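Local coordinates for protein YCGM (PDB 1NR9) that is of unknown function but belongs to the fumarylacetoacetate hydrolase family and holds a bound magnesium ion in a largely beta-built fold, at residues 53-56 / 57-60; 111-115 / 116-120; 134-138 / 139-143; 162-165 / 166-169. One frame throughout, in Å; residues are numbered along the deposited sequence.

Contact 1 of 4, residues 53-56 / 57-60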
ATOM      1  N   LEU A  53      -0.759   4.753  -9.479  1.00 15.20           N
ATOM      2  CA  LEU A  53      -0.885   6.137  -9.916  1.00 15.96           C
ATOM      3  C   LEU A  53      -0.674   6.262 -11.419  1.00 18.15           C
ATOM      4  O   LEU A  53       0.186   5.579 -11.982  1.00 18.56           O
ATOM      5  CB  LEU A  53       0.166   6.990  -9.201  1.00 15.60           C
ATOM      6  CG  LEU A  53      -0.102   7.397  -7.751  1.00 17.30           C
ATOM      7  CD1 LEU A  53       1.140   7.995  -7.102  1.00 14.47           C
ATOM      8  CD2 LEU A  53      -1.248   8.395  -7.759  1.00 17.53           C
ATOM      9  N   CYS A  54      -1.450   7.130 -12.073  1.00 19.58           N
ATOM     10  CA  CYS A  54      -1.282   7.349 -13.507  1.00 21.50           C
ATOM     11  C   CYS A  54      -1.965   8.610 -14.004  1.00 21.84           C
ATOM     12  O   CYS A  54      -2.903   9.109 -13.392  1.00 23.00           O
ATOM     13  CB  CYS A  54      -1.771   6.147 -14.310  1.00 24.01           C
ATOM     14  SG  CYS A  54      -3.516   5.861 -14.201  1.00 32.76           S
ATOM     15  N   ASP A  55      -1.468   9.130 -15.121  1.00 23.97           N
ATOM     16  CA  ASP A  55      -2.005  10.339 -15.725  1.00 25.35           C
ATOM     17  C   ASP A  55      -3.470  10.176 -16.175  1.00 26.94           C
ATOM     18  O   ASP A  55      -3.778   9.341 -17.033  1.00 26.42           O
ATOM     19  CB  ASP A  55      -1.146  10.721 -16.922  1.00 25.57           C
ATOM     20  CG  ASP A  55      -1.253  12.179 -17.259  1.00 30.38           C
ATOM     21  OD1 ASP A  55      -2.341  12.759 -17.036  1.00 33.60           O
ATOM     22  OD2 ASP A  55      -0.255  12.750 -17.756  1.00 34.26           O
ATOM     23  N   LEU A  56      -4.369  10.981 -15.604  1.00 25.83           N
ATOM     24  CA  LEU A  56      -5.791  10.913 -15.949  1.00 24.37           C
ATOM     25  C   LEU A  56      -6.085  11.462 -17.339  1.00 26.00           C
ATOM     26  O   LEU A  56      -7.160  11.225 -17.893  1.00 23.69           O
ATOM     27  CB  LEU A  56      -6.624  11.690 -14.920  1.00 20.99           C
ATOM     28  CG  LEU A  56      -8.151  11.696 -15.097  1.00 20.24           C
ATOM     29  CD1 LEU A  56      -8.688  10.271 -15.193  1.00 18.25           C
ATOM     30  CD2 LEU A  56      -8.794  12.420 -13.917  1.00 17.48           C
ATOM     31  N   ARG A  57      -5.121  12.189 -17.899  1.00 26.98           N
ATOM     32  CA  ARG A  57      -5.290  12.796 -19.210  1.00 28.66           C
ATOM     33  C   ARG A  57      -5.041  11.839 -20.361  1.00 28.93           C
ATOM     34  O   ARG A  57      -5.477  12.091 -21.483  1.00 31.95           O
ATOM     35  CB  ARG A  57      -4.374  14.013 -19.347  1.00 30.02           C
ATOM     36  CG  ARG A  57      -4.742  15.187 -18.450  1.00 32.60           C
ATOM     37  CD  ARG A  57      -3.501  15.710 -17.758  1.00 37.66           C
ATOM     38  NE  ARG A  57      -2.491  16.113 -18.729  1.00 41.00           N
ATOM     39  CZ  ARG A  57      -1.178  16.057 -18.527  1.00 41.36           C
ATOM     40  NH1 ARG A  57      -0.680  15.610 -17.382  1.00 39.53           N
ATOM     41  NH2 ARG A  57      -0.355  16.450 -19.485  1.00 43.61           N
ATOM     42  N   GLN A  58      -4.344  10.745 -20.094  1.00 26.97           N
ATOM     43  CA  GLN A  58      -4.046   9.774 -21.135  1.00 28.08           C
ATOM     44  C   GLN A  58      -5.035   8.615 -21.085  1.00 28.95           C
ATOM     45  O   GLN A  58      -5.731   8.417 -20.077  1.00 31.19           O
ATOM     46  CB  GLN A  58      -2.615   9.253 -20.978  1.00 28.25           C
ATOM     47  CG  GLN A  58      -1.554  10.341 -21.017  1.00 41.90           C
ATOM     48  CD  GLN A  58      -1.747  11.320 -22.174  1.00 53.09           C
ATOM     49  OE1 GLN A  58      -1.815  10.923 -23.342  1.00 57.72           O
ATOM     50  NE2 GLN A  58      -1.833  12.610 -21.851  1.00 59.47           N
ATOM     51  N   PRO A  59      -5.133   7.839 -22.179  1.00 25.98           N
ATOM     52  CA  PRO A  59      -6.067   6.712 -22.176  1.00 26.63           C
ATOM     53  C   PRO A  59      -5.929   5.931 -20.878  1.00 27.76           C
ATOM     54  O   PRO A  59      -4.845   5.876 -20.305  1.00 28.21           O
ATOM     55  CB  PRO A  59      -5.630   5.906 -23.395  1.00 23.79           C
ATOM     56  CG  PRO A  59      -5.246   6.996 -24.369  1.00 23.40           C
ATOM     57  CD  PRO A  59      -4.475   7.983 -23.493  1.00 23.53           C
ATOM     58  N   LEU A  60      -7.028   5.341 -20.418  1.00 28.52           N
ATOM     59  CA  LEU A  60      -7.027   4.567 -19.182  1.00 28.20           C
ATOM     60  C   LEU A  60      -6.921   3.065 -19.429  1.00 28.64           C
ATOM     61  O   LEU A  60      -7.626   2.504 -20.266  1.00 28.51           O
ATOM     62  CB  LEU A  60      -8.298   4.863 -18.370  1.00 27.40           C
ATOM     63  CG  LEU A  60      -8.562   6.334 -18.063  1.00 27.42           C
ATOM     64  CD1 LEU A  60      -9.476   6.446 -16.852  1.00 26.45           C
ATOM     65  CD2 LEU A  60      -7.245   7.043 -17.786  1.00 29.43           C
TER
HETATM   66  O   HOH W   1      -3.640   6.492 -17.755  1.00 31.96           O

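Contact 2 of 4, residues 111-115 / 116-120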
ATOM      1  N   GLY A 111     -15.933  -7.804  -3.403  1.00 31.19           N
ATOM      2  CA  GLY A 111     -17.009  -8.534  -2.754  1.00 31.47           C
ATOM      3  C   GLY A 111     -16.463  -9.832  -2.185  1.00 32.34           C
ATOM      4  O   GLY A 111     -16.737 -10.185  -1.041  1.00 31.88           O
ATOM      5  N   LYS A 112     -15.676 -10.550  -2.976  1.00 34.17           N
ATOM      6  CA  LYS A 112     -15.112 -11.793  -2.496  1.00 35.16           C
ATOM      7  C   LYS A 112     -14.246 -11.491  -1.271  1.00 35.98           C
ATOM      8  O   LYS A 112     -14.300 -12.215  -0.275  1.00 37.78           O
ATOM      9  CB  LYS A 112     -14.295 -12.456  -3.598  1.00 35.32           C
ATOM     10  CG  LYS A 112     -15.113 -12.767  -4.840  1.00 42.16           C
ATOM     11  CD  LYS A 112     -14.278 -13.495  -5.891  1.00 47.51           C
ATOM     12  CE  LYS A 112     -15.079 -13.788  -7.150  1.00 49.73           C
ATOM     13  NZ  LYS A 112     -14.238 -14.441  -8.196  1.00 51.70           N
HETATM   14  N   MSE A 113     -13.474 -10.405  -1.337  1.00 35.14           N
HETATM   15  CA  MSE A 113     -12.607 -10.004  -0.228  1.00 32.76           C
HETATM   16  C   MSE A 113     -13.410  -9.689   1.042  1.00 31.78           C
HETATM   17  O   MSE A 113     -13.130 -10.246   2.103  1.00 33.21           O
HETATM   18  CB  MSE A 113     -11.755  -8.787  -0.624  1.00 33.72           C
HETATM   19  CG  MSE A 113     -10.858  -8.990  -1.859  1.00 33.71           C
HETATM   20 SE   MSE A 113      -9.414 -10.330  -1.742  0.87 33.69          SE
HETATM   21  CE  MSE A 113     -10.333 -11.854  -2.528  1.00 34.61           C
ATOM     22  N   LYS A 114     -14.405  -8.808   0.947  1.00 30.05           N
ATOM     23  CA  LYS A 114     -15.221  -8.474   2.121  1.00 29.97           C
ATOM     24  C   LYS A 114     -15.826  -9.729   2.760  1.00 29.59           C
ATOM     25  O   LYS A 114     -15.641  -9.983   3.952  1.00 30.79           O
ATOM     26  CB  LYS A 114     -16.356  -7.520   1.752  1.00 27.70           C
ATOM     27  CG  LYS A 114     -15.956  -6.079   1.523  1.00 28.32           C
ATOM     28  CD  LYS A 114     -17.190  -5.265   1.145  1.00 29.80           C
ATOM     29  CE  LYS A 114     -16.825  -3.868   0.687  1.00 33.90           C
ATOM     30  NZ  LYS A 114     -17.976  -3.139   0.067  1.00 36.61           N
ATOM     31  N   LYS A 115     -16.561 -10.507   1.971  1.00 29.59           N
ATOM     32  CA  LYS A 115     -17.176 -11.723   2.491  1.00 31.88           C
ATOM     33  C   LYS A 115     -16.127 -12.601   3.176  1.00 29.70           C
ATOM     34  O   LYS A 115     -16.446 -13.356   4.100  1.00 29.45           O
ATOM     35  CB  LYS A 115     -17.850 -12.511   1.364  1.00 35.07           C
ATOM     36  CG  LYS A 115     -19.219 -11.988   0.953  1.00 46.83           C
ATOM     37  CD  LYS A 115     -19.157 -10.552   0.443  1.00 57.03           C
ATOM     38  CE  LYS A 115     -20.487 -10.108  -0.156  1.00 63.07           C
ATOM     39  NZ  LYS A 115     -20.369  -8.796  -0.854  1.00 66.07           N
ATOM     40  N   ALA A 116     -14.876 -12.484   2.732  1.00 26.42           N
ATOM     41  CA  ALA A 116     -13.790 -13.280   3.291  1.00 24.88           C
ATOM     42  C   ALA A 116     -12.968 -12.557   4.357  1.00 24.71           C
ATOM     43  O   ALA A 116     -12.114 -13.171   5.005  1.00 20.75           O
ATOM     44  CB  ALA A 116     -12.880 -13.753   2.177  1.00 23.75           C
ATOM     45  N   GLY A 117     -13.232 -11.267   4.551  1.00 25.49           N
ATOM     46  CA  GLY A 117     -12.478 -10.501   5.528  1.00 26.34           C
ATOM     47  C   GLY A 117     -11.015 -10.563   5.132  1.00 27.71           C
ATOM     48  O   GLY A 117     -10.146 -10.858   5.954  1.00 28.33           O
ATOM     49  N   GLN A 118     -10.748 -10.293   3.857  1.00 26.21           N
ATOM     50  CA  GLN A 118      -9.396 -10.344   3.327  1.00 26.38           C
ATOM     51  C   GLN A 118      -8.886  -8.987   2.859  1.00 26.80           C
ATOM     52  O   GLN A 118      -9.674  -8.064   2.622  1.00 25.55           O
ATOM     53  CB  GLN A 118      -9.333 -11.331   2.170  1.00 26.06           C
ATOM     54  CG  GLN A 118      -9.749 -12.719   2.537  1.00 30.64           C
ATOM     55  CD  GLN A 118      -9.247 -13.741   1.541  1.00 35.91           C
ATOM     56  OE1 GLN A 118      -9.307 -13.524   0.327  1.00 37.15           O
ATOM     57  NE2 GLN A 118      -8.752 -14.869   2.046  1.00 36.12           N
ATOM     58  N   PRO A 119      -7.553  -8.858   2.700  1.00 26.25           N
ATOM     59  CA  PRO A 119      -6.966  -7.597   2.260  1.00 25.76           C
ATOM     60  C   PRO A 119      -7.717  -7.098   1.030  1.00 26.13           C
ATOM     61  O   PRO A 119      -8.335  -7.875   0.312  1.00 25.83           O
ATOM     62  CB  PRO A 119      -5.519  -7.982   1.950  1.00 26.63           C
ATOM     63  CG  PRO A 119      -5.267  -9.167   2.817  1.00 24.04           C
ATOM     64  CD  PRO A 119      -6.539  -9.929   2.675  1.00 25.91           C
ATOM     65  N   TRP A 120      -7.649  -5.802   0.785  1.00 23.42           N
ATOM     66  CA  TRP A 120      -8.345  -5.206  -0.336  1.00 20.77           C
ATOM     67  C   TRP A 120      -7.443  -4.897  -1.519  1.00 21.90           C
ATOM     68  O   TRP A 120      -7.927  -4.592  -2.613  1.00 19.67           O
ATOM     69  CB  TRP A 120      -8.985  -3.914   0.127  1.00 19.72           C
ATOM     70  CG  TRP A 120     -10.251  -4.093   0.867  1.00 18.92           C
ATOM     71  CD1 TRP A 120     -10.697  -5.222   1.505  1.00 18.67           C
ATOM     72  CD2 TRP A 120     -11.241  -3.093   1.076  1.00 16.33           C
ATOM     73  NE1 TRP A 120     -11.907  -4.972   2.102  1.00 14.51           N
ATOM     74  CE2 TRP A 120     -12.260  -3.673   1.855  1.00 13.92           C
ATOM     75  CE3 TRP A 120     -11.361  -1.757   0.680  1.00 16.69           C
ATOM     76  CZ2 TRP A 120     -13.392  -2.963   2.242  1.00 14.61           C
ATOM     77  CZ3 TRP A 120     -12.487  -1.051   1.066  1.00 18.69           C
ATOM     78  CH2 TRP A 120     -13.488  -1.657   1.844  1.00 17.14           C
TER

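Contact 3 of 4, residues 134-138 / 139-143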
ATOM      1  N   GLY A 134      -4.025  16.848 -12.693  1.00 25.02           N
ATOM      2  CA  GLY A 134      -2.945  17.687 -12.216  1.00 23.80           C
ATOM      3  C   GLY A 134      -3.472  18.331 -10.948  1.00 25.62           C
ATOM      4  O   GLY A 134      -4.651  18.176 -10.636  1.00 25.97           O
ATOM      5  N   PHE A 135      -2.627  19.056 -10.222  1.00 25.57           N
ATOM      6  CA  PHE A 135      -3.058  19.693  -8.985  1.00 24.24           C
ATOM      7  C   PHE A 135      -3.097  21.200  -9.050  1.00 25.35           C
ATOM      8  O   PHE A 135      -2.323  21.831  -9.763  1.00 26.72           O
ATOM      9  CB  PHE A 135      -2.145  19.301  -7.827  1.00 22.97           C
ATOM     10  CG  PHE A 135      -2.342  17.904  -7.348  1.00 21.32           C
ATOM     11  CD1 PHE A 135      -1.460  16.897  -7.726  1.00 21.01           C
ATOM     12  CD2 PHE A 135      -3.412  17.591  -6.512  1.00 19.53           C
ATOM     13  CE1 PHE A 135      -1.638  15.586  -7.273  1.00 21.19           C
ATOM     14  CE2 PHE A 135      -3.602  16.291  -6.053  1.00 17.87           C
ATOM     15  CZ  PHE A 135      -2.713  15.285  -6.434  1.00 18.96           C
ATOM     16  N   ILE A 136      -4.006  21.774  -8.274  1.00 25.17           N
ATOM     17  CA  ILE A 136      -4.142  23.215  -8.207  1.00 25.02           C
ATOM     18  C   ILE A 136      -3.594  23.620  -6.839  1.00 27.00           C
ATOM     19  O   ILE A 136      -4.078  23.157  -5.796  1.00 23.96           O
ATOM     20  CB  ILE A 136      -5.612  23.622  -8.342  1.00 24.80           C
ATOM     21  CG1 ILE A 136      -6.065  23.405  -9.784  1.00 23.20           C
ATOM     22  CG2 ILE A 136      -5.805  25.064  -7.934  1.00 22.36           C
ATOM     23  CD1 ILE A 136      -7.562  23.499  -9.945  1.00 23.85           C
ATOM     24  N   PRO A 137      -2.549  24.468  -6.831  1.00 27.63           N
ATOM     25  CA  PRO A 137      -1.899  24.954  -5.609  1.00 30.02           C
ATOM     26  C   PRO A 137      -2.905  25.358  -4.551  1.00 32.68           C
ATOM     27  O   PRO A 137      -3.912  25.993  -4.859  1.00 32.39           O
ATOM     28  CB  PRO A 137      -1.068  26.120  -6.115  1.00 28.32           C
ATOM     29  CG  PRO A 137      -0.633  25.621  -7.476  1.00 28.91           C
ATOM     30  CD  PRO A 137      -1.928  25.065  -8.030  1.00 27.06           C
ATOM     31  N   ALA A 138      -2.640  24.986  -3.305  1.00 38.24           N
ATOM     32  CA  ALA A 138      -3.555  25.306  -2.216  1.00 43.31           C
ATOM     33  C   ALA A 138      -4.002  26.760  -2.257  1.00 46.54           C
ATOM     34  O   ALA A 138      -5.198  27.046  -2.324  1.00 47.47           O
ATOM     35  CB  ALA A 138      -2.905  25.003  -0.885  1.00 46.01           C
ATOM     36  N   ALA A 139      -3.036  27.674  -2.219  1.00 49.64           N
ATOM     37  CA  ALA A 139      -3.337  29.100  -2.244  1.00 50.43           C
ATOM     38  C   ALA A 139      -3.438  29.605  -3.681  1.00 49.57           C
ATOM     39  O   ALA A 139      -2.804  30.588  -4.064  1.00 50.18           O
ATOM     40  CB  ALA A 139      -2.266  29.871  -1.477  1.00 55.99           C
ATOM     41  N   GLU A 140      -4.251  28.920  -4.471  1.00 45.18           N
ATOM     42  CA  GLU A 140      -4.452  29.273  -5.868  1.00 43.59           C
ATOM     43  C   GLU A 140      -5.778  28.639  -6.254  1.00 41.29           C
ATOM     44  O   GLU A 140      -6.324  28.890  -7.324  1.00 41.09           O
ATOM     45  CB  GLU A 140      -3.308  28.713  -6.715  1.00 45.56           C
ATOM     46  CG  GLU A 140      -3.215  29.280  -8.124  1.00 46.91           C
ATOM     47  CD  GLU A 140      -1.823  29.124  -8.728  1.00 48.55           C
ATOM     48  OE1 GLU A 140      -0.849  29.638  -8.133  1.00 50.52           O
ATOM     49  OE2 GLU A 140      -1.703  28.495  -9.799  1.00 51.12           O
ATOM     50  N   PHE A 141      -6.290  27.820  -5.343  1.00 40.15           N
ATOM     51  CA  PHE A 141      -7.558  27.136  -5.529  1.00 39.25           C
ATOM     52  C   PHE A 141      -8.655  28.151  -5.258  1.00 42.58           C
ATOM     53  O   PHE A 141      -8.808  28.630  -4.128  1.00 40.79           O
ATOM     54  CB  PHE A 141      -7.669  25.977  -4.532  1.00 35.34           C
ATOM     55  CG  PHE A 141      -8.894  25.124  -4.709  1.00 30.54           C
ATOM     56  CD1 PHE A 141      -8.966  24.191  -5.736  1.00 27.18           C
ATOM     57  CD2 PHE A 141      -9.979  25.250  -3.838  1.00 30.34           C
ATOM     58  CE1 PHE A 141     -10.101  23.389  -5.896  1.00 24.01           C
ATOM     59  CE2 PHE A 141     -11.119  24.453  -3.991  1.00 27.27           C
ATOM     60  CZ  PHE A 141     -11.177  23.520  -5.026  1.00 26.97           C
ATOM     61  N   THR A 142      -9.411  28.498  -6.291  1.00 47.32           N
ATOM     62  CA  THR A 142     -10.490  29.454  -6.112  1.00 50.49           C
ATOM     63  C   THR A 142     -11.711  28.696  -5.621  1.00 49.69           C
ATOM     64  O   THR A 142     -12.246  27.847  -6.333  1.00 49.41           O
ATOM     65  CB  THR A 142     -10.857  30.160  -7.431  1.00 53.07           C
ATOM     66  OG1 THR A 142      -9.698  30.803  -7.976  1.00 59.66           O
ATOM     67  CG2 THR A 142     -11.931  31.205  -7.184  1.00 60.24           C
ATOM     68  N   GLY A 143     -12.141  28.992  -4.400  1.00 45.85           N
ATOM     69  CA  GLY A 143     -13.309  28.317  -3.867  1.00 44.97           C
ATOM     70  C   GLY A 143     -13.032  27.559  -2.589  1.00 43.49           C
ATOM     71  O   GLY A 143     -11.889  27.490  -2.127  1.00 44.01           O
TER

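Contact 4 of 4, residues 162-165 / 166-169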
ATOM      1  N   GLY A 162     -22.113  15.607  -7.040  1.00 36.34           N
ATOM      2  CA  GLY A 162     -22.205  15.857  -5.616  1.00 34.70           C
ATOM      3  C   GLY A 162     -21.303  17.021  -5.275  1.00 33.44           C
ATOM      4  O   GLY A 162     -20.660  17.589  -6.162  1.00 33.53           O
ATOM      5  N   THR A 163     -21.253  17.383  -3.997  1.00 32.89           N
ATOM      6  CA  THR A 163     -20.405  18.483  -3.535  1.00 35.70           C
ATOM      7  C   THR A 163     -19.563  18.010  -2.348  1.00 34.43           C
ATOM      8  O   THR A 163     -19.908  17.041  -1.662  1.00 33.74           O
ATOM      9  CB  THR A 163     -21.250  19.702  -3.088  1.00 37.30           C
ATOM     10  OG1 THR A 163     -20.388  20.769  -2.679  1.00 42.02           O
ATOM     11  CG2 THR A 163     -22.143  19.329  -1.926  1.00 38.39           C
ATOM     12  N   THR A 164     -18.462  18.699  -2.102  1.00 36.30           N
ATOM     13  CA  THR A 164     -17.587  18.330  -1.007  1.00 35.85           C
ATOM     14  C   THR A 164     -18.254  18.509   0.352  1.00 35.73           C
ATOM     15  O   THR A 164     -17.827  17.926   1.351  1.00 33.07           O
ATOM     16  CB  THR A 164     -16.333  19.159  -1.061  1.00 34.30           C
ATOM     17  OG1 THR A 164     -15.820  19.114  -2.392  1.00 37.14           O
ATOM     18  CG2 THR A 164     -15.302  18.608  -0.109  1.00 39.05           C
ATOM     19  N   ALA A 165     -19.306  19.313   0.389  1.00 34.31           N
ATOM     20  CA  ALA A 165     -20.017  19.545   1.633  1.00 35.43           C
ATOM     21  C   ALA A 165     -20.727  18.276   2.134  1.00 36.22           C
ATOM     22  O   ALA A 165     -21.081  18.184   3.309  1.00 35.20           O
ATOM     23  CB  ALA A 165     -21.022  20.673   1.440  1.00 34.06           C
ATOM     24  N   ASP A 166     -20.930  17.296   1.255  1.00 38.10           N
ATOM     25  CA  ASP A 166     -21.610  16.059   1.647  1.00 42.37           C
ATOM     26  C   ASP A 166     -20.684  14.996   2.242  1.00 41.48           C
ATOM     27  O   ASP A 166     -21.086  13.845   2.430  1.00 42.03           O
ATOM     28  CB  ASP A 166     -22.356  15.447   0.456  1.00 48.82           C
ATOM     29  CG  ASP A 166     -23.430  16.361  -0.097  1.00 54.91           C
ATOM     30  OD1 ASP A 166     -24.213  16.914   0.705  1.00 58.99           O
ATOM     31  OD2 ASP A 166     -23.494  16.515  -1.337  1.00 59.20           O
HETATM   32  N   MSE A 167     -19.443  15.377   2.525  1.00 41.05           N
HETATM   33  CA  MSE A 167     -18.472  14.458   3.109  1.00 38.55           C
HETATM   34  C   MSE A 167     -18.827  14.227   4.575  1.00 38.09           C
HETATM   35  O   MSE A 167     -19.202  15.170   5.271  1.00 37.97           O
HETATM   36  CB  MSE A 167     -17.085  15.080   3.043  1.00 37.73           C
HETATM   37  CG  MSE A 167     -16.078  14.354   2.188  1.00 39.19           C
HETATM   38 SE   MSE A 167     -14.410  15.345   2.187  0.88 34.43          SE
HETATM   39  CE  MSE A 167     -13.291  14.142   3.179  1.00 39.68           C
ATOM     40  N   ILE A 168     -18.711  12.991   5.051  1.00 35.73           N
ATOM     41  CA  ILE A 168     -19.009  12.720   6.456  1.00 34.64           C
ATOM     42  C   ILE A 168     -17.874  13.289   7.308  1.00 34.71           C
ATOM     43  O   ILE A 168     -18.106  14.129   8.188  1.00 34.12           O
ATOM     44  CB  ILE A 168     -19.130  11.219   6.732  1.00 35.71           C
ATOM     45  CG1 ILE A 168     -20.201  10.621   5.830  1.00 34.30           C
ATOM     46  CG2 ILE A 168     -19.472  10.985   8.194  1.00 34.85           C
ATOM     47  CD1 ILE A 168     -21.500  11.381   5.872  1.00 38.50           C
ATOM     48  N   HIS A 169     -16.653  12.819   7.043  1.00 32.38           N
ATOM     49  CA  HIS A 169     -15.454  13.301   7.733  1.00 29.95           C
ATOM     50  C   HIS A 169     -14.848  14.331   6.784  1.00 29.86           C
ATOM     51  O   HIS A 169     -14.473  14.006   5.662  1.00 29.56           O
ATOM     52  CB  HIS A 169     -14.476  12.156   7.953  1.00 27.26           C
ATOM     53  CG  HIS A 169     -15.085  10.978   8.642  1.00 26.34           C
ATOM     54  ND1 HIS A 169     -15.153  10.873  10.015  1.00 26.55           N
ATOM     55  CD2 HIS A 169     -15.708   9.882   8.146  1.00 23.61           C
ATOM     56  CE1 HIS A 169     -15.795   9.761  10.334  1.00 24.77           C
ATOM     57  NE2 HIS A 169     -16.141   9.142   9.220  1.00 22.53           N
TER

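Contact 1 of 4, residues 53-56 / 57-60
D55 and R57 meet in a local turn contact, where the chain leaves strand 53-55 and sets out on the loop toward strand 69-79. It illustrates how one acidic side chain can brace a turn twice, once through the backbone and once through a charge. OD1 of D55 accepts the backbone N of R57 at 3.0 Å, the donor lying above the carboxylate plane. This closes an Asx turn; with CG of D55 anti to the backbone N (chi1 -157°), the carboxylate lies forward beside the outgoing chain. OD2 of D55 sits 2.9 Å from NH1 of R57. It lies well out of the guanidinium plane, over one face, so no N-H points at it and the salt bridge is one of charge alone; the two flat groups are inclined by 56°. Bends at chi2 and chi3 fold the arginine back far enough to meet the acid.

The backbone itself makes a type I beta turn from D55 to Q58, whose closing bond, from the N of Q58 to the O of D55, is weak at 3.4 Å. The carbonyl O of D55 also receives a water at 2.9 Å that donates in turn to the O of P59, carrying the brace one step beyond the turn. On the buried side, CD1 of L56 lies 4.2 Å from CD1 of L60, and both leucines also pack on P131 of the adjacent strand 130-137. L60 pairs through its backbone with R219 and L221, tying the loop to the C-terminal end of the chain.

Contact 2 of 4, residues 111-115 / 116-120
M113 meets Q118 and P119, and K114 meets W120, as helix 107-116 ends and the chain leaves it at G117. The backbone bonds come first. The N of Q118 gives a nearly straight bond (160°) to the O of M113 at 3.0 Å, while the N of G117 reaches the O of K114 at 2.8 Å, both donors standing above the carbonyl planes. The N of A116 adds weak bonds to the O atoms of K112 and M113.

Van der Waals contacts are the second group. Selenomethionine M113 is bent at chi2 and chi3, which draws its SE toward the O of P119 and its CE toward OE1 of Q118. The apolar pair is CB of M113 with CD1 of W120, at 4.3 Å. K114, extended beyond CG, runs at a slant to the indole, and its CE comes within 3.9 Å of CZ2 of W120.

Subunit contacts form the third group: W120 of the second subunit gives a weak hydrogen bond through NE1 to the O of G117 of this chain, and V44 and L45 of that subunit pack on Q118 and P119. With G117 at positive phi and two bonds folded into the final turn, the helix end is a Schellman motif, here set at the dimer interface.

Contact 3 of 4, residues 134-138 / 139-143
An inverse gamma turn centred on A139, with A138 and E140 on its two flanks, swings the chain away from the end of strand 130-137 toward strand 149-154. Its closing bond, from the N of E140 to the O of A138, is weak at 3.0 Å. The O of A138 also takes a second weak bond from the N of F141, at 3.3 Å, so a single acceptor gathers two successive N-H groups as the backbone doubles back.

Side chains follow the bend. P137 and E140 lie alongside each other and point the same way, CB to CB at 3.5 Å. With CG of E140 anti to its backbone N (chi1 -166°) and the chain extended from there, the carboxylate travels along the proline ring, OE2 of E140 coming to 3.8 Å from CG of P137.

The turn opens the loop that leads from strand 130-137 of the mixed sheet to strand 149-154 of the antiparallel sheet. The methyl CG2 of I136 meets the F141 ring at its edge, in the ring plane, 3.9 Å from CD1, and also lies 3.6 Å from CA of F141. F211 of strand 206-211 packs against both I136 and F141, while the ring of Y98, on the neighbouring strand 95-102, meets that of F141 at about 40°.

Contact 4 of 4, residues 162-165 / 166-169
D166 reaches back to T163 with both its backbone and its side chain, at the point where strand 157-163 gives way to the loop before helix 171-178. Its N donates to the O of T163 at 3.1 Å in a nearly straight bond (164°), the donor raised above the carbonyl plane. The carboxylate turns back in the same direction: CG stands beside the backbone N of D166 (chi1 -61°), and OD2 lies beside the methyl CG2 of T163. The two side chains cross at about a right angle. In T163 itself OG1 is anti to the backbone N (chi1 -178°), which leaves the methyl branch facing the acid; OG1 makes weak hydrogen bonds to OD1 of N147 and the O of T148.

T164 repeats the backbone pattern one residue on, its O accepting the N of M167 at 3.2 Å. Its side chain divides its roles between branches. OG1 bonds to the O of T148, and CG2 of T164 runs alongside selenomethionine M167, coming to 4.1 Å from its SE. The O of T164 takes a further bond from NE2 of Q146, so it serves two donors.

A165, between T164 and D166, completes the bend: its CB points away from the outgoing chain overall, yet lies 3.4 Å from the N of D166, and the methyl also touches N147. Two successive bonds of this kind, each from an N-H back to the carbonyl three residues earlier, are the signature of a short 3-10 turn, used here to end an outermost strand of the four-stranded antiparallel sheet.

All four contacts sit where a strand or helix gives way to a loop, and they differ in what lies behind them. Contacts 1 and 3 share the mixed sheet, being on the neighbouring strands 53-55 and 130-137, with nearest atoms about 5 Å apart. The nearest atoms of contacts 3 and 4 are about 7 Å apart, and T148 serves both, touching F141 and accepting the hydroxyl of T164. Contact 2 stands apart, its centre about 37 Å from that of contact 3 and across the chain's centre from it. E72 and D103 form the protein's magnesium site; the W120 side chain of contact 2 is about 7 Å from a bound magnesium ion, and that of M167 in contact 4 about 11 Å.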